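PDB 7AJ0: arylsulfatase from Pseudoalteromonas sp. MB47, which probably hydrolyses sulfate esters of the brown-algal polysaccharide fucoidan, acting as an exo-sulfatase, a calcium-binding member of the sulfatase family that assembles as a hexamer. Local coordinates for residues M166-H169 with Y175-G178. Residues are numbered along the deposited sequence; the frame is centred on the assembly and turned at random.
Sequences MLPH and YFYG
His169 and Phe176 bring the two backbones closest, their CA atoms 5.2 Å apart, where the start of a 3-10 turn at 168-169 comes alongside strand 175-177; no hydrogen bond joins the two segments. Phe176 carries the contact. With CG anti to the backbone N (chi1 169°), its ring extends toward the loop, where Pro168 lies over one face. Pro168 CD sits 3.8 Å from the centroid of the Phe176 ring, 15° off the normal, a CH-pi contact in which the polarised C-H next to the proline nitrogen meets the pi cloud. Beside it, Pro168 CG comes to 3.5 Å from Phe176 CD1. The opposite face has the backbone N of Gly178 3.5 Å above its plane, offset toward the rim, which places the ring between the loop proline and its own chain. His169 packs against the root of the side chain, with ND1 3.9 Å from Phe176 CB, and Leu167 CD1 lies at the imidazole edge, in plane. That same methyl meets Phe176 CE2 obliquely at 4.3 Å. Reducing Phe176 to an alanine would probably leave Pro168 CD without its aromatic partner and open a gap between loop and strand. Strand 175-177 runs between strands 151-155 and 215-220 in the large sulfatase sheet, and Leu154 of the former touches both Pro168 and Phe176. Tyr175, whose side chain points away from the loop, hydrogen-bonds through OH to OE1 of Glu247. The loop leading into strand 175-177 therefore meets it through buried van der Waals and CH-pi contacts, while the strand's backbone hydrogen bonds go to its sheet neighbours.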
ATOM      1  N   MET A 166       4.467  26.457 -38.081  1.00 29.67           N
ATOM      2  CA  MET A 166       3.629  25.699 -37.164  1.00 28.83           C
ATOM      3  C   MET A 166       2.718  26.560 -36.302  1.00 28.24           C
ATOM      4  O   MET A 166       1.926  26.007 -35.531  1.00 27.56           O
ATOM      5  CB  MET A 166       4.502  24.822 -36.250  1.00 28.75           C
ATOM      6  CG  MET A 166       5.296  23.769 -37.004  1.00 29.28           C
ATOM      7  SD  MET A 166       6.407  22.819 -35.954  1.00 29.32           S
ATOM      8  CE  MET A 166       5.236  21.894 -34.973  1.00 40.27           C
ATOM      9  N   LEU A 167       2.796  27.878 -36.403  1.00 28.52           N
ATOM     10  CA  LEU A 167       1.885  28.738 -35.663  1.00 28.04           C
ATOM     11  C   LEU A 167       0.560  28.865 -36.410  1.00 27.84           C
ATOM     12  O   LEU A 167       0.498  28.682 -37.628  1.00 28.25           O
ATOM     13  CB  LEU A 167       2.516  30.106 -35.446  1.00 28.47           C
ATOM     14  CG  LEU A 167       3.710  30.135 -34.488  1.00 28.64           C
ATOM     15  CD1 LEU A 167       4.206  31.558 -34.281  1.00 29.09           C
ATOM     16  CD2 LEU A 167       3.352  29.501 -33.147  1.00 27.92           C
ATOM     17  N   PRO A 168      -0.524  29.175 -35.695  1.00 27.26           N
ATOM     18  CA  PRO A 168      -1.850  29.147 -36.337  1.00 27.06           C
ATOM     19  C   PRO A 168      -1.957  29.990 -37.595  1.00 27.67           C
ATOM     20  O   PRO A 168      -2.620  29.573 -38.553  1.00 27.76           O
ATOM     21  CB  PRO A 168      -2.779  29.666 -35.226  1.00 26.49           C
ATOM     22  CG  PRO A 168      -2.083  29.287 -33.959  1.00 26.20           C
ATOM     23  CD  PRO A 168      -0.611  29.441 -34.245  1.00 26.79           C
ATOM     24  N   HIS A 169      -1.327  31.163 -37.630  1.00 28.13           N
ATOM     25  CA  HIS A 169      -1.414  32.000 -38.822  1.00 28.78           C
ATOM     26  C   HIS A 169      -0.603  31.449 -39.986  1.00 29.42           C
ATOM     27  O   HIS A 169      -0.655  32.023 -41.079  1.00 30.03           O
ATOM     28  CB  HIS A 169      -0.959  33.424 -38.506  1.00 29.15           C
ATOM     29  CG  HIS A 169       0.520  33.561 -38.328  1.00 29.62           C
ATOM     30  ND1 HIS A 169       1.176  33.119 -37.200  1.00 29.30           N
ATOM     31  CD2 HIS A 169       1.469  34.096 -39.132  1.00 30.46           C
ATOM     32  CE1 HIS A 169       2.467  33.374 -37.318  1.00 29.91           C
ATOM     33  NE2 HIS A 169       2.671  33.967 -38.480  1.00 30.62           N
ATOM     34  N   TYR A 175      -5.495  34.900 -38.493  1.00 28.27           N
ATOM     35  CA  TYR A 175      -4.905  35.733 -37.456  1.00 28.24           C
ATOM     36  C   TYR A 175      -4.533  34.878 -36.259  1.00 27.64           C
ATOM     37  O   TYR A 175      -5.327  34.042 -35.821  1.00 27.06           O
ATOM     38  CB  TYR A 175      -5.882  36.842 -37.037  1.00 28.20           C
ATOM     39  CG  TYR A 175      -5.310  37.848 -36.068  1.00 28.30           C
ATOM     40  CD1 TYR A 175      -4.215  38.624 -36.416  1.00 28.95           C
ATOM     41  CD2 TYR A 175      -5.874  38.036 -34.813  1.00 27.81           C
ATOM     42  CE1 TYR A 175      -3.688  39.549 -35.539  1.00 30.55           C
ATOM     43  CE2 TYR A 175      -5.354  38.962 -33.929  1.00 27.95           C
ATOM     44  CZ  TYR A 175      -4.262  39.716 -34.299  1.00 28.59           C
ATOM     45  OH  TYR A 175      -3.735  40.638 -33.429  1.00 30.97           O
ATOM     46  N   PHE A 176      -3.324  35.088 -35.739  1.00 27.83           N
ATOM     47  CA  PHE A 176      -2.895  34.482 -34.488  1.00 27.36           C
ATOM     48  C   PHE A 176      -2.405  35.565 -33.538  1.00 27.50           C
ATOM     49  O   PHE A 176      -1.746  36.524 -33.957  1.00 28.11           O
ATOM     50  CB  PHE A 176      -1.777  33.457 -34.687  1.00 27.47           C
ATOM     51  CG  PHE A 176      -1.138  33.008 -33.400  1.00 27.14           C
ATOM     52  CD1 PHE A 176      -1.898  32.401 -32.413  1.00 26.47           C
ATOM     53  CD2 PHE A 176       0.215  33.194 -33.174  1.00 27.57           C
ATOM     54  CE1 PHE A 176      -1.323  31.986 -31.228  1.00 26.21           C
ATOM     55  CE2 PHE A 176       0.797  32.780 -31.989  1.00 30.83           C
ATOM     56  CZ  PHE A 176       0.024  32.176 -31.015  1.00 26.64           C
ATOM     57  N   TYR A 177      -2.728  35.404 -32.259  1.00 26.98           N
ATOM     58  CA  TYR A 177      -2.227  36.302 -31.223  1.00 27.10           C
ATOM     59  C   TYR A 177      -2.253  35.527 -29.913  1.00 26.54           C
ATOM     60  O   TYR A 177      -3.334  35.272 -29.374  1.00 26.05           O
ATOM     61  CB  TYR A 177      -3.076  37.566 -31.130  1.00 27.24           C
ATOM     62  CG  TYR A 177      -2.507  38.605 -30.187  1.00 27.50           C
ATOM     63  CD1 TYR A 177      -2.498  38.396 -28.815  1.00 27.12           C
ATOM     64  CD2 TYR A 177      -1.976  39.794 -30.669  1.00 28.19           C
ATOM     65  CE1 TYR A 177      -1.974  39.336 -27.951  1.00 27.41           C
ATOM     66  CE2 TYR A 177      -1.451  40.744 -29.810  1.00 28.48           C
ATOM     67  CZ  TYR A 177      -1.456  40.508 -28.453  1.00 28.08           C
ATOM     68  OH  TYR A 177      -0.938  41.441 -27.589  1.00 28.41           O
ATOM     69  N   GLY A 178      -1.085  35.159 -29.406  1.00 26.66           N
ATOM     70  CA  GLY A 178      -1.056  34.495 -28.109  1.00 26.20           C
ATOM     71  C   GLY A 178       0.269  33.792 -27.866  1.00 26.39           C
ATOM     72  O   GLY A 178       1.309  34.202 -28.382  1.00 26.97           O
TER